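Local coordinates for protein aspartate--tRNA(Asp/Asn) ligase (PDB 1WYD) that attaches L-aspartate to tRNA(Asp) and, being non-discriminating, also to tRNA(Asn), activating the amino acid with ATP in a magnesium-dependent reaction, at residues R117-R121 against K415-P421; L102-V106 against L123-R127; H219-F223 against F420-K424. One frame throughout, in Å; residues are numbered along the deposited sequence.

Contact 1 of 3, residues R117-R121 against K415-P421; sequences RLRER and KEIVPFP
This is a buried, largely polar contact in which two arginines from the short helices entering the class II catalytic domain meet the loop that follows helix 401-409, the helix of class II motif 3. Arg117 lies near the end of helix 114-118; Glu120, N-capping helix 121-125, bends the chain (phi/psi -136/53) before Arg121. In the other segment, 415-417 have helical angles without the regular bonds. CA atoms lie closest for Arg121 and Pro419 (7.6 Å) and for Leu118 and Phe420 (7.9 Å). Arg121 (chi1 t, chi2 p) extends edge-on into the loop: NE bonds Pro419 O at 2.6 Å, and NH2 bonds Lys415 O at 2.9 Å and, weakly, Val418 O at 2.8 Å. Its CG is 3.7 Å from Phe420 CE2. Arg117 NH2 forms a salt bridge with Glu416 OE2 (2.8 Å), and Leu118 CD2 packs on Pro421 CD (3.7 Å). Arg121 NH1 salt-bridges Asp124, balancing charge that neutral carbonyls do not; one guanidinium gathers three carbonyl oxygens from a loop without regular backbone pairing.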
ATOM      1  N   ARG B 117     -26.562  -7.732  -3.494  1.00 52.22           N
ATOM      2  CA  ARG B 117     -25.902  -6.443  -3.454  1.00 52.02           C
ATOM      3  C   ARG B 117     -24.605  -6.394  -4.258  1.00 51.35           C
ATOM      4  O   ARG B 117     -24.306  -5.379  -4.893  1.00 50.76           O
ATOM      5  CB  ARG B 117     -25.623  -6.053  -2.003  1.00 52.75           C
ATOM      6  CG  ARG B 117     -26.860  -5.574  -1.280  1.00 54.65           C
ATOM      7  CD  ARG B 117     -26.960  -6.122   0.102  1.00 59.13           C
ATOM      8  NE  ARG B 117     -25.833  -5.652   0.888  1.00 61.63           N
ATOM      9  CZ  ARG B 117     -25.344  -6.270   1.945  1.00 63.54           C
ATOM     10  NH1 ARG B 117     -25.880  -7.412   2.367  1.00 60.51           N
ATOM     11  NH2 ARG B 117     -24.304  -5.735   2.586  1.00 66.69           N
ATOM     12  N   LEU B 118     -23.831  -7.480  -4.204  1.00 50.81           N
ATOM     13  CA  LEU B 118     -22.624  -7.632  -5.009  1.00 50.05           C
ATOM     14  C   LEU B 118     -22.881  -7.612  -6.525  1.00 50.38           C
ATOM     15  O   LEU B 118     -21.984  -7.265  -7.299  1.00 50.97           O
ATOM     16  CB  LEU B 118     -21.861  -8.899  -4.615  1.00 49.95           C
ATOM     17  CG  LEU B 118     -21.272  -9.001  -3.206  1.00 48.89           C
ATOM     18  CD1 LEU B 118     -20.673 -10.383  -2.895  1.00 47.21           C
ATOM     19  CD2 LEU B 118     -20.216  -7.942  -3.034  1.00 51.51           C
ATOM     20  N   ARG B 119     -24.082  -7.960  -6.970  1.00 50.29           N
ATOM     21  CA  ARG B 119     -24.407  -7.751  -8.393  1.00 51.01           C
ATOM     22  C   ARG B 119     -24.545  -6.259  -8.701  1.00 50.09           C
ATOM     23  O   ARG B 119     -24.470  -5.840  -9.867  1.00 49.32           O
ATOM     24  CB  ARG B 119     -25.699  -8.464  -8.819  1.00 51.61           C
ATOM     25  CG  ARG B 119     -25.528  -9.923  -9.189  1.00 56.22           C
ATOM     26  CD  ARG B 119     -26.773 -10.551  -9.906  1.00 63.72           C
ATOM     27  NE  ARG B 119     -28.000 -10.519  -9.097  1.00 67.43           N
ATOM     28  CZ  ARG B 119     -28.296 -11.398  -8.126  1.00 73.01           C
ATOM     29  NH1 ARG B 119     -27.448 -12.390  -7.840  1.00 75.39           N
ATOM     30  NH2 ARG B 119     -29.440 -11.293  -7.434  1.00 73.44           N
ATOM     31  N   GLU B 120     -24.785  -5.462  -7.656  1.00 48.87           N
ATOM     32  CA  GLU B 120     -24.987  -4.024  -7.832  1.00 48.37           C
ATOM     33  C   GLU B 120     -24.193  -3.308  -6.757  1.00 47.11           C
ATOM     34  O   GLU B 120     -24.694  -2.476  -5.988  1.00 46.23           O
ATOM     35  CB  GLU B 120     -26.489  -3.682  -7.813  1.00 48.86           C
ATOM     36  CG  GLU B 120     -27.288  -4.367  -8.916  1.00 51.83           C
ATOM     37  CD  GLU B 120     -26.907  -3.887 -10.314  1.00 57.57           C
ATOM     38  OE1 GLU B 120     -26.311  -2.792 -10.463  1.00 56.51           O
ATOM     39  OE2 GLU B 120     -27.223  -4.610 -11.289  1.00 62.55           O
ATOM     40  N   ARG B 121     -22.920  -3.669  -6.722  1.00 45.95           N
ATOM     41  CA  ARG B 121     -22.051  -3.320  -5.626  1.00 44.93           C
ATOM     42  C   ARG B 121     -21.807  -1.815  -5.548  1.00 43.84           C
ATOM     43  O   ARG B 121     -21.788  -1.238  -4.462  1.00 43.58           O
ATOM     44  CB  ARG B 121     -20.747  -4.097  -5.761  1.00 45.05           C
ATOM     45  CG  ARG B 121     -19.837  -3.895  -4.613  1.00 45.25           C
ATOM     46  CD  ARG B 121     -20.525  -4.158  -3.312  1.00 45.51           C
ATOM     47  NE  ARG B 121     -19.569  -4.727  -2.376  1.00 45.81           N
ATOM     48  CZ  ARG B 121     -19.824  -4.952  -1.102  1.00 44.74           C
ATOM     49  NH1 ARG B 121     -21.034  -4.692  -0.594  1.00 40.98           N
ATOM     50  NH2 ARG B 121     -18.879  -5.509  -0.361  1.00 44.36           N
ATOM     51  N   LYS B 415     -17.613  -9.172   4.469  1.00 50.32           N
ATOM     52  CA  LYS B 415     -18.075  -8.952   3.096  1.00 51.02           C
ATOM     53  C   LYS B 415     -18.825  -7.656   3.061  1.00 50.32           C
ATOM     54  O   LYS B 415     -19.168  -7.153   2.013  1.00 50.16           O
ATOM     55  CB  LYS B 415     -18.992 -10.080   2.626  1.00 51.06           C
ATOM     56  CG  LYS B 415     -18.424 -11.475   2.815  1.00 53.95           C
ATOM     57  CD  LYS B 415     -19.568 -12.454   3.158  1.00 59.42           C
ATOM     58  CE  LYS B 415     -20.380 -12.785   1.922  1.00 62.07           C
ATOM     59  NZ  LYS B 415     -21.303 -13.910   2.215  1.00 66.45           N
ATOM     60  N   GLU B 416     -19.118  -7.138   4.236  1.00 50.09           N
ATOM     61  CA  GLU B 416     -19.677  -5.813   4.325  1.00 49.27           C
ATOM     62  C   GLU B 416     -18.591  -4.725   4.458  1.00 48.35           C
ATOM     63  O   GLU B 416     -18.887  -3.540   4.333  1.00 48.74           O
ATOM     64  CB  GLU B 416     -20.652  -5.762   5.473  1.00 49.98           C
ATOM     65  CG  GLU B 416     -21.671  -6.860   5.455  1.00 52.95           C
ATOM     66  CD  GLU B 416     -23.058  -6.330   5.677  1.00 60.40           C
ATOM     67  OE1 GLU B 416     -23.220  -5.334   6.457  1.00 62.83           O
ATOM     68  OE2 GLU B 416     -23.986  -6.921   5.077  1.00 63.34           O
ATOM     69  N   ILE B 417     -17.343  -5.114   4.698  1.00 46.57           N
ATOM     70  CA  ILE B 417     -16.261  -4.134   4.809  1.00 45.00           C
ATOM     71  C   ILE B 417     -15.468  -4.046   3.496  1.00 44.43           C
ATOM     72  O   ILE B 417     -15.176  -2.948   2.990  1.00 43.89           O
ATOM     73  CB  ILE B 417     -15.366  -4.461   6.048  1.00 44.76           C
ATOM     74  CG1 ILE B 417     -16.102  -4.076   7.346  1.00 41.63           C
ATOM     75  CG2 ILE B 417     -14.021  -3.741   5.981  1.00 45.78           C
ATOM     76  CD1 ILE B 417     -15.751  -4.878   8.618  1.00 36.41           C
ATOM     77  N   VAL B 418     -15.167  -5.212   2.916  1.00 42.34           N
ATOM     78  CA  VAL B 418     -14.336  -5.237   1.730  1.00 40.94           C
ATOM     79  C   VAL B 418     -15.240  -4.966   0.522  1.00 39.78           C
ATOM     80  O   VAL B 418     -16.183  -5.728   0.256  1.00 40.28           O
ATOM     81  CB  VAL B 418     -13.554  -6.556   1.625  1.00 41.08           C
ATOM     82  CG1 VAL B 418     -12.820  -6.676   0.305  1.00 41.74           C
ATOM     83  CG2 VAL B 418     -12.619  -6.702   2.797  1.00 38.91           C
ATOM     84  N   PRO B 419     -14.937  -3.917  -0.245  1.00 38.02           N
ATOM     85  CA  PRO B 419     -15.845  -3.489  -1.297  1.00 37.10           C
ATOM     86  C   PRO B 419     -15.917  -4.597  -2.366  1.00 36.73           C
ATOM     87  O   PRO B 419     -17.005  -4.807  -2.892  1.00 37.98           O
ATOM     88  CB  PRO B 419     -15.180  -2.229  -1.848  1.00 37.25           C
ATOM     89  CG  PRO B 419     -14.206  -1.903  -0.969  1.00 36.35           C
ATOM     90  CD  PRO B 419     -13.680  -3.163  -0.301  1.00 36.54           C
ATOM     91  N   PHE B 420     -14.842  -5.334  -2.630  1.00 35.36           N
ATOM     92  CA  PHE B 420     -14.932  -6.427  -3.628  1.00 35.10           C
ATOM     93  C   PHE B 420     -14.385  -7.729  -3.120  1.00 34.55           C
ATOM     94  O   PHE B 420     -13.256  -8.074  -3.422  1.00 35.14           O
ATOM     95  CB  PHE B 420     -14.239  -6.034  -4.922  1.00 34.81           C
ATOM     96  CG  PHE B 420     -14.875  -4.852  -5.575  1.00 35.91           C
ATOM     97  CD1 PHE B 420     -14.241  -3.630  -5.586  1.00 37.88           C
ATOM     98  CD2 PHE B 420     -16.135  -4.959  -6.145  1.00 38.85           C
ATOM     99  CE1 PHE B 420     -14.848  -2.522  -6.151  1.00 38.77           C
ATOM    100  CE2 PHE B 420     -16.749  -3.851  -6.720  1.00 38.80           C
ATOM    101  CZ  PHE B 420     -16.111  -2.635  -6.709  1.00 39.02           C
ATOM    102  N   PRO B 421     -15.182  -8.438  -2.332  1.00 33.70           N
ATOM    103  CA  PRO B 421     -14.695  -9.617  -1.604  1.00 34.92           C
ATOM    104  C   PRO B 421     -14.334 -10.783  -2.532  1.00 37.03           C
ATOM    105  O   PRO B 421     -14.913 -10.914  -3.601  1.00 36.28           O
ATOM    106  CB  PRO B 421     -15.881 -10.028  -0.732  1.00 34.88           C
ATOM    107  CG  PRO B 421     -17.040  -9.098  -1.109  1.00 32.76           C
ATOM    108  CD  PRO B 421     -16.620  -8.189  -2.167  1.00 32.16           C
TER

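Contact 2 of 3, residues L102-V106 against L123-R127; sequences LPLDV and LDLRR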
ATOM      1  N   LEU B 102     -34.064   1.600 -10.494  1.00 51.30           N
ATOM      2  CA  LEU B 102     -32.820   1.070  -9.942  1.00 49.80           C
ATOM      3  C   LEU B 102     -33.040  -0.345  -9.449  1.00 49.11           C
ATOM      4  O   LEU B 102     -34.116  -0.668  -8.926  1.00 48.92           O
ATOM      5  CB  LEU B 102     -32.363   1.908  -8.758  1.00 48.95           C
ATOM      6  CG  LEU B 102     -31.785   3.301  -8.975  1.00 49.18           C
ATOM      7  CD1 LEU B 102     -31.203   3.755  -7.636  1.00 48.94           C
ATOM      8  CD2 LEU B 102     -30.718   3.357 -10.062  1.00 46.68           C
ATOM      9  N   PRO B 103     -32.025  -1.184  -9.608  1.00 48.35           N
ATOM     10  CA  PRO B 103     -32.056  -2.534  -9.045  1.00 49.00           C
ATOM     11  C   PRO B 103     -31.683  -2.531  -7.555  1.00 49.62           C
ATOM     12  O   PRO B 103     -31.935  -3.510  -6.845  1.00 49.53           O
ATOM     13  CB  PRO B 103     -30.998  -3.280  -9.869  1.00 49.29           C
ATOM     14  CG  PRO B 103     -29.999  -2.183 -10.287  1.00 48.02           C
ATOM     15  CD  PRO B 103     -30.787  -0.915 -10.367  1.00 47.87           C
ATOM     16  N   LEU B 104     -31.059  -1.458  -7.095  1.00 50.06           N
ATOM     17  CA  LEU B 104     -30.737  -1.336  -5.683  1.00 51.37           C
ATOM     18  C   LEU B 104     -30.986   0.096  -5.253  1.00 51.96           C
ATOM     19  O   LEU B 104     -30.600   1.029  -5.951  1.00 51.62           O
ATOM     20  CB  LEU B 104     -29.279  -1.751  -5.428  1.00 51.11           C
ATOM     21  CG  LEU B 104     -28.856  -2.007  -3.989  1.00 51.57           C
ATOM     22  CD1 LEU B 104     -27.728  -3.023  -3.992  1.00 53.37           C
ATOM     23  CD2 LEU B 104     -28.432  -0.706  -3.236  1.00 50.88           C
ATOM     24  N   ASP B 105     -31.610   0.261  -4.091  1.00 53.44           N
ATOM     25  CA  ASP B 105     -31.950   1.582  -3.576  1.00 54.98           C
ATOM     26  C   ASP B 105     -30.842   2.194  -2.745  1.00 55.11           C
ATOM     27  O   ASP B 105     -30.573   1.752  -1.622  1.00 55.44           O
ATOM     28  CB  ASP B 105     -33.256   1.530  -2.775  1.00 55.43           C
ATOM     29  CG  ASP B 105     -34.477   1.396  -3.672  1.00 59.56           C
ATOM     30  OD1 ASP B 105     -34.515   2.034  -4.770  1.00 64.00           O
ATOM     31  OD2 ASP B 105     -35.451   0.666  -3.374  1.00 63.44           O
ATOM     32  N   VAL B 106     -30.216   3.231  -3.291  1.00 55.24           N
ATOM     33  CA  VAL B 106     -29.086   3.874  -2.617  1.00 56.19           C
ATOM     34  C   VAL B 106     -29.502   4.558  -1.297  1.00 57.60           C
ATOM     35  O   VAL B 106     -28.689   4.750  -0.391  1.00 57.34           O
ATOM     36  CB  VAL B 106     -28.308   4.807  -3.596  1.00 55.92           C
ATOM     37  CG1 VAL B 106     -27.176   5.538  -2.919  1.00 52.70           C
ATOM     38  CG2 VAL B 106     -27.776   3.992  -4.791  1.00 55.18           C
ATOM     39  N   LEU B 123     -23.885   0.533  -6.495  1.00 41.41           N
ATOM     40  CA  LEU B 123     -25.040   1.138  -5.911  1.00 41.34           C
ATOM     41  C   LEU B 123     -25.044   0.875  -4.415  1.00 41.68           C
ATOM     42  O   LEU B 123     -25.352   1.760  -3.625  1.00 42.18           O
ATOM     43  CB  LEU B 123     -26.329   0.630  -6.592  1.00 40.77           C
ATOM     44  CG  LEU B 123     -26.436   1.203  -8.003  1.00 38.20           C
ATOM     45  CD1 LEU B 123     -27.531   0.490  -8.820  1.00 39.42           C
ATOM     46  CD2 LEU B 123     -26.674   2.702  -7.983  1.00 31.44           C
ATOM     47  N   ASP B 124     -24.669  -0.331  -4.033  1.00 41.65           N
ATOM     48  CA  ASP B 124     -24.587  -0.653  -2.638  1.00 42.70           C
ATOM     49  C   ASP B 124     -23.516   0.173  -1.919  1.00 42.72           C
ATOM     50  O   ASP B 124     -23.763   0.658  -0.859  1.00 43.65           O
ATOM     51  CB  ASP B 124     -24.320  -2.131  -2.458  1.00 42.68           C
ATOM     52  CG  ASP B 124     -24.365  -2.545  -1.010  1.00 44.12           C
ATOM     53  OD1 ASP B 124     -25.432  -2.371  -0.352  1.00 40.64           O
ATOM     54  OD2 ASP B 124     -23.371  -3.063  -0.455  1.00 47.22           O
ATOM     55  N   LEU B 125     -22.338   0.323  -2.515  1.00 42.98           N
ATOM     56  CA  LEU B 125     -21.224   1.078  -1.933  1.00 41.85           C
ATOM     57  C   LEU B 125     -21.562   2.549  -1.771  1.00 41.69           C
ATOM     58  O   LEU B 125     -21.043   3.206  -0.847  1.00 40.21           O
ATOM     59  CB  LEU B 125     -20.004   1.002  -2.834  1.00 41.61           C
ATOM     60  CG  LEU B 125     -18.862   0.042  -2.504  1.00 42.83           C
ATOM     61  CD1 LEU B 125     -19.163  -0.942  -1.372  1.00 38.75           C
ATOM     62  CD2 LEU B 125     -18.395  -0.645  -3.812  1.00 40.43           C
ATOM     63  N   ARG B 126     -22.425   3.057  -2.666  1.00 40.38           N
ATOM     64  CA  ARG B 126     -22.831   4.462  -2.583  1.00 40.88           C
ATOM     65  C   ARG B 126     -23.647   4.803  -1.327  1.00 40.59           C
ATOM     66  O   ARG B 126     -23.860   5.958  -1.034  1.00 39.13           O
ATOM     67  CB  ARG B 126     -23.594   4.908  -3.821  1.00 39.68           C
ATOM     68  CG  ARG B 126     -22.734   5.120  -5.017  1.00 39.35           C
ATOM     69  CD  ARG B 126     -23.524   5.563  -6.247  1.00 37.60           C
ATOM     70  NE  ARG B 126     -22.657   5.631  -7.437  1.00 39.21           N
ATOM     71  CZ  ARG B 126     -23.111   5.626  -8.708  1.00 36.61           C
ATOM     72  NH1 ARG B 126     -24.424   5.571  -9.002  1.00 31.67           N
ATOM     73  NH2 ARG B 126     -22.248   5.686  -9.691  1.00 35.63           N
ATOM     74  N   ARG B 127     -24.110   3.795  -0.595  1.00 41.08           N
ATOM     75  CA  ARG B 127     -24.984   4.079   0.508  1.00 42.35           C
ATOM     76  C   ARG B 127     -24.136   4.784   1.578  1.00 42.48           C
ATOM     77  O   ARG B 127     -22.947   4.480   1.741  1.00 41.94           O
ATOM     78  CB  ARG B 127     -25.586   2.800   1.071  1.00 42.47           C
ATOM     79  CG  ARG B 127     -26.728   2.195   0.283  1.00 45.38           C
ATOM     80  CD  ARG B 127     -27.433   1.063   1.012  1.00 46.06           C
ATOM     81  NE  ARG B 127     -26.483  -0.034   1.178  1.00 51.09           N
ATOM     82  CZ  ARG B 127     -25.916  -0.425   2.329  1.00 52.31           C
ATOM     83  NH1 ARG B 127     -26.214   0.169   3.507  1.00 53.92           N
ATOM     84  NH2 ARG B 127     -25.050  -1.433   2.298  1.00 50.41           N
TER
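The loop 102-106 is mostly extended, apart from helical angles at Pro103 and Val106, and passes over the end of helix 121-125; the nearest CA atoms are those of Val106 and Arg127, 5.2 Å apart. The contact lies at the junction of the OB-fold anticodon-binding domain with the class II catalytic domain. Arg127 (phi/psi -69/147) is the N-cap of the long helix 128-150. No hydrogen bond crosses, so the fit is essentially apolar: Leu123 points into the loop, with CD1 3.9 Å from Pro103 CD, CB 4.0 Å from Leu104 CB and CD2 3.6 Å from Val106 CG2. Leu104 CD1 also touches Asp124 CB (3.8 Å), and Val106 CG1 meets Arg126 CB (3.7 Å). The end of Arg126 turns away to Gly197 O and Tyr389 O of the second subunit and to Glu66, linking this junction to both the OB-fold part and the dimer interface. Arg127 lays its CG 3.3 Å from Val106 O, while its NH2 reaches back to Asp124 OD1 at 2.8 Å in a salt bridge.

Contact 3 of 3, residues H219-F223 against F420-K424; sequences HLAEF and FPRDK
Arg422, Leu220 and Asp423 bury most of the surface where the tail 420-424 crosses the start of strand 222-231, the second strand of class II motif 2. The two segments run in broadly opposite directions, with the CA atoms of Ala221 and Asp423 4.8 Å apart. Arg422 and Asp423 are extended (phi/psi -123/129 and -156/-166), yet a single direct backbone bond joins the segments, Ala221 N to Arg422 O at 2.8 Å, so no regular sheet forms. Arg422 (chi1 and chi2 both m) lays its CB 3.8 Å from Glu222 CB and sends its guanidinium to Ile161 O of the second subunit and to the C-terminal carboxylate of Pro429. Leu220 (m, t) sets CB 3.3 Å from Arg422 O and CD2 4.0 Å from Pro421 CB. Asp423 CA packs 4.0 Å from Ala221 CB, while its carboxylate (chi1 p) turns to Lys425 N and Arg426. Where the segments diverge, two waters fill the gap. One donates to Glu222 OE2 (2.7 Å) and Phe420 O (2.9 Å); the other donates to Glu222 O (2.5 Å) and accepts from Arg422 N (3.1 Å). Glu222 also takes bonds from Trp209 and from Lys160 N and Ile161 N of the second subunit. One direct bond and two water bridges thus join 420-424 to Ala221 and Glu222, while the charged ends of Arg422 and Glu222 carry the same junction into the dimer interface.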
ATOM      1  N   HIS B 219     -13.183 -14.760   6.666  1.00 50.92           N
ATOM      2  CA  HIS B 219     -12.210 -15.616   6.061  1.00 49.05           C
ATOM      3  C   HIS B 219     -12.176 -15.469   4.549  1.00 47.94           C
ATOM      4  O   HIS B 219     -12.222 -16.481   3.836  1.00 47.92           O
ATOM      5  CB  HIS B 219     -12.519 -17.051   6.418  1.00 49.47           C
ATOM      6  CG  HIS B 219     -11.875 -17.502   7.679  1.00 50.75           C
ATOM      7  ND1 HIS B 219     -12.358 -17.151   8.923  1.00 54.30           N
ATOM      8  CD2 HIS B 219     -10.786 -18.276   7.895  1.00 51.15           C
ATOM      9  CE1 HIS B 219     -11.576 -17.671   9.854  1.00 55.14           C
ATOM     10  NE2 HIS B 219     -10.627 -18.373   9.258  1.00 55.72           N
ATOM     11  N   LEU B 220     -12.060 -14.233   4.069  1.00 45.16           N
ATOM     12  CA  LEU B 220     -11.837 -13.970   2.636  1.00 42.54           C
ATOM     13  C   LEU B 220     -10.564 -14.657   2.094  1.00 40.33           C
ATOM     14  O   LEU B 220      -9.646 -14.905   2.855  1.00 38.92           O
ATOM     15  CB  LEU B 220     -11.845 -12.458   2.341  1.00 42.45           C
ATOM     16  CG  LEU B 220     -13.086 -11.655   2.788  1.00 44.16           C
ATOM     17  CD1 LEU B 220     -12.985 -10.212   2.342  1.00 45.62           C
ATOM     18  CD2 LEU B 220     -14.413 -12.276   2.287  1.00 43.95           C
ATOM     19  N   ALA B 221     -10.541 -15.020   0.804  1.00 37.23           N
ATOM     20  CA  ALA B 221      -9.375 -15.672   0.239  1.00 36.24           C
ATOM     21  C   ALA B 221      -8.288 -14.661  -0.126  1.00 35.27           C
ATOM     22  O   ALA B 221      -7.083 -14.974  -0.101  1.00 34.40           O
ATOM     23  CB  ALA B 221      -9.777 -16.510  -1.052  1.00 37.57           C
ATOM     24  N   GLU B 222      -8.736 -13.465  -0.500  1.00 34.86           N
ATOM     25  CA  GLU B 222      -7.879 -12.284  -0.631  1.00 35.10           C
ATOM     26  C   GLU B 222      -8.086 -11.261   0.519  1.00 34.92           C
ATOM     27  O   GLU B 222      -9.202 -10.943   0.892  1.00 33.30           O
ATOM     28  CB  GLU B 222      -8.178 -11.585  -1.925  1.00 34.25           C
ATOM     29  CG  GLU B 222      -7.119 -10.564  -2.315  1.00 38.34           C
ATOM     30  CD  GLU B 222      -7.470  -9.961  -3.654  1.00 43.51           C
ATOM     31  OE1 GLU B 222      -7.247 -10.643  -4.692  1.00 43.40           O
ATOM     32  OE2 GLU B 222      -8.034  -8.847  -3.640  1.00 42.01           O
ATOM     33  N   PHE B 223      -6.994 -10.698   1.016  1.00 36.02           N
ATOM     34  CA  PHE B 223      -7.074  -9.840   2.189  1.00 36.62           C
ATOM     35  C   PHE B 223      -5.851  -8.941   2.303  1.00 36.99           C
ATOM     36  O   PHE B 223      -4.759  -9.343   1.928  1.00 38.09           O
ATOM     37  CB  PHE B 223      -7.270 -10.669   3.471  1.00 35.49           C
ATOM     38  CG  PHE B 223      -6.286 -11.811   3.647  1.00 38.14           C
ATOM     39  CD1 PHE B 223      -5.081 -11.632   4.349  1.00 39.55           C
ATOM     40  CD2 PHE B 223      -6.597 -13.104   3.171  1.00 40.52           C
ATOM     41  CE1 PHE B 223      -4.183 -12.698   4.535  1.00 36.57           C
ATOM     42  CE2 PHE B 223      -5.688 -14.187   3.341  1.00 39.87           C
ATOM     43  CZ  PHE B 223      -4.493 -13.980   4.018  1.00 39.96           C
ATOM     44  N   PHE B 420     -14.842  -5.334  -2.630  1.00 35.36           N
ATOM     45  CA  PHE B 420     -14.932  -6.427  -3.628  1.00 35.10           C
ATOM     46  C   PHE B 420     -14.385  -7.729  -3.120  1.00 34.55           C
ATOM     47  O   PHE B 420     -13.256  -8.074  -3.422  1.00 35.14           O
ATOM     48  CB  PHE B 420     -14.239  -6.034  -4.922  1.00 34.81           C
ATOM     49  CG  PHE B 420     -14.875  -4.852  -5.575  1.00 35.91           C
ATOM     50  CD1 PHE B 420     -14.241  -3.630  -5.586  1.00 37.88           C
ATOM     51  CD2 PHE B 420     -16.135  -4.959  -6.145  1.00 38.85           C
ATOM     52  CE1 PHE B 420     -14.848  -2.522  -6.151  1.00 38.77           C
ATOM     53  CE2 PHE B 420     -16.749  -3.851  -6.720  1.00 38.80           C
ATOM     54  CZ  PHE B 420     -16.111  -2.635  -6.709  1.00 39.02           C
ATOM     55  N   PRO B 421     -15.182  -8.438  -2.332  1.00 33.70           N
ATOM     56  CA  PRO B 421     -14.695  -9.617  -1.604  1.00 34.92           C
ATOM     57  C   PRO B 421     -14.334 -10.783  -2.532  1.00 37.03           C
ATOM     58  O   PRO B 421     -14.913 -10.914  -3.601  1.00 36.28           O
ATOM     59  CB  PRO B 421     -15.881 -10.028  -0.732  1.00 34.88           C
ATOM     60  CG  PRO B 421     -17.040  -9.098  -1.109  1.00 32.76           C
ATOM     61  CD  PRO B 421     -16.620  -8.189  -2.167  1.00 32.16           C
ATOM     62  N   ARG B 422     -13.355 -11.575  -2.110  1.00 39.10           N
ATOM     63  CA  ARG B 422     -12.985 -12.800  -2.765  1.00 40.90           C
ATOM     64  C   ARG B 422     -13.098 -13.917  -1.756  1.00 42.11           C
ATOM     65  O   ARG B 422     -12.586 -13.782  -0.622  1.00 42.73           O
ATOM     66  CB  ARG B 422     -11.546 -12.718  -3.271  1.00 41.02           C
ATOM     67  CG  ARG B 422     -11.320 -11.818  -4.503  1.00 42.01           C
ATOM     68  CD  ARG B 422     -11.859 -12.389  -5.803  1.00 40.45           C
ATOM     69  NE  ARG B 422     -11.790 -11.406  -6.896  1.00 38.51           N
ATOM     70  CZ  ARG B 422     -12.762 -10.555  -7.196  1.00 39.61           C
ATOM     71  NH1 ARG B 422     -13.864 -10.525  -6.463  1.00 42.66           N
ATOM     72  NH2 ARG B 422     -12.648  -9.720  -8.220  1.00 33.68           N
ATOM     73  N   ASP B 423     -13.818 -14.984  -2.142  1.00 43.32           N
ATOM     74  CA  ASP B 423     -13.760 -16.307  -1.478  1.00 44.07           C
ATOM     75  C   ASP B 423     -14.191 -17.463  -2.413  1.00 45.18           C
ATOM     76  O   ASP B 423     -14.307 -17.277  -3.634  1.00 43.65           O
ATOM     77  CB  ASP B 423     -14.558 -16.334  -0.178  1.00 44.38           C
ATOM     78  CG  ASP B 423     -16.035 -16.086  -0.393  1.00 46.90           C
ATOM     79  OD1 ASP B 423     -16.567 -16.446  -1.475  1.00 47.06           O
ATOM     80  OD2 ASP B 423     -16.745 -15.496   0.463  1.00 48.40           O
ATOM     81  N   LYS B 424     -14.449 -18.637  -1.823  1.00 46.70           N
ATOM     82  CA  LYS B 424     -14.714 -19.856  -2.583  1.00 48.44           C
ATOM     83  C   LYS B 424     -15.920 -19.776  -3.513  1.00 48.59           C
ATOM     84  O   LYS B 424     -15.961 -20.490  -4.519  1.00 49.51           O
ATOM     85  CB  LYS B 424     -14.713 -21.119  -1.697  1.00 49.31           C
ATOM     86  CG  LYS B 424     -16.064 -21.635  -1.241  1.00 53.16           C
ATOM     87  CD  LYS B 424     -15.902 -22.852  -0.299  1.00 59.07           C
ATOM     88  CE  LYS B 424     -17.161 -23.092   0.598  1.00 63.08           C
ATOM     89  NZ  LYS B 424     -17.317 -22.108   1.731  1.00 65.07           N
TER
HETATM   90  O   HOH W   1     -10.482  -8.505  -2.537  1.00 38.63           O
HETATM   91  O   HOH W   2     -11.113 -10.166  -0.449  1.00 44.32           O

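How the contacts relate
Along the chain contact 2 opens first, at 102-106, and its second segment falls inside the loop closed by contact 1, so the two cross; contact 3 opens later, at 219-223, and ends on the same C-terminal run as contact 1, sharing Phe420 and Pro421. Centres of contacts 1 and 2 are 11 Å apart, as are those of 1 and 3, while 2 and 3 lie 22 Å apart. Consecutive helices 114-118 and 121-125 join the first pair, where Arg117 CG packs on Leu104 CD1 (3.8 Å). Val418 CG2 meets Leu220 CD1 (3.6 Å) between contacts 1 and 3. The row leads from the interdomain linker to the motif 2 strand, and all three contacts touch the second subunit.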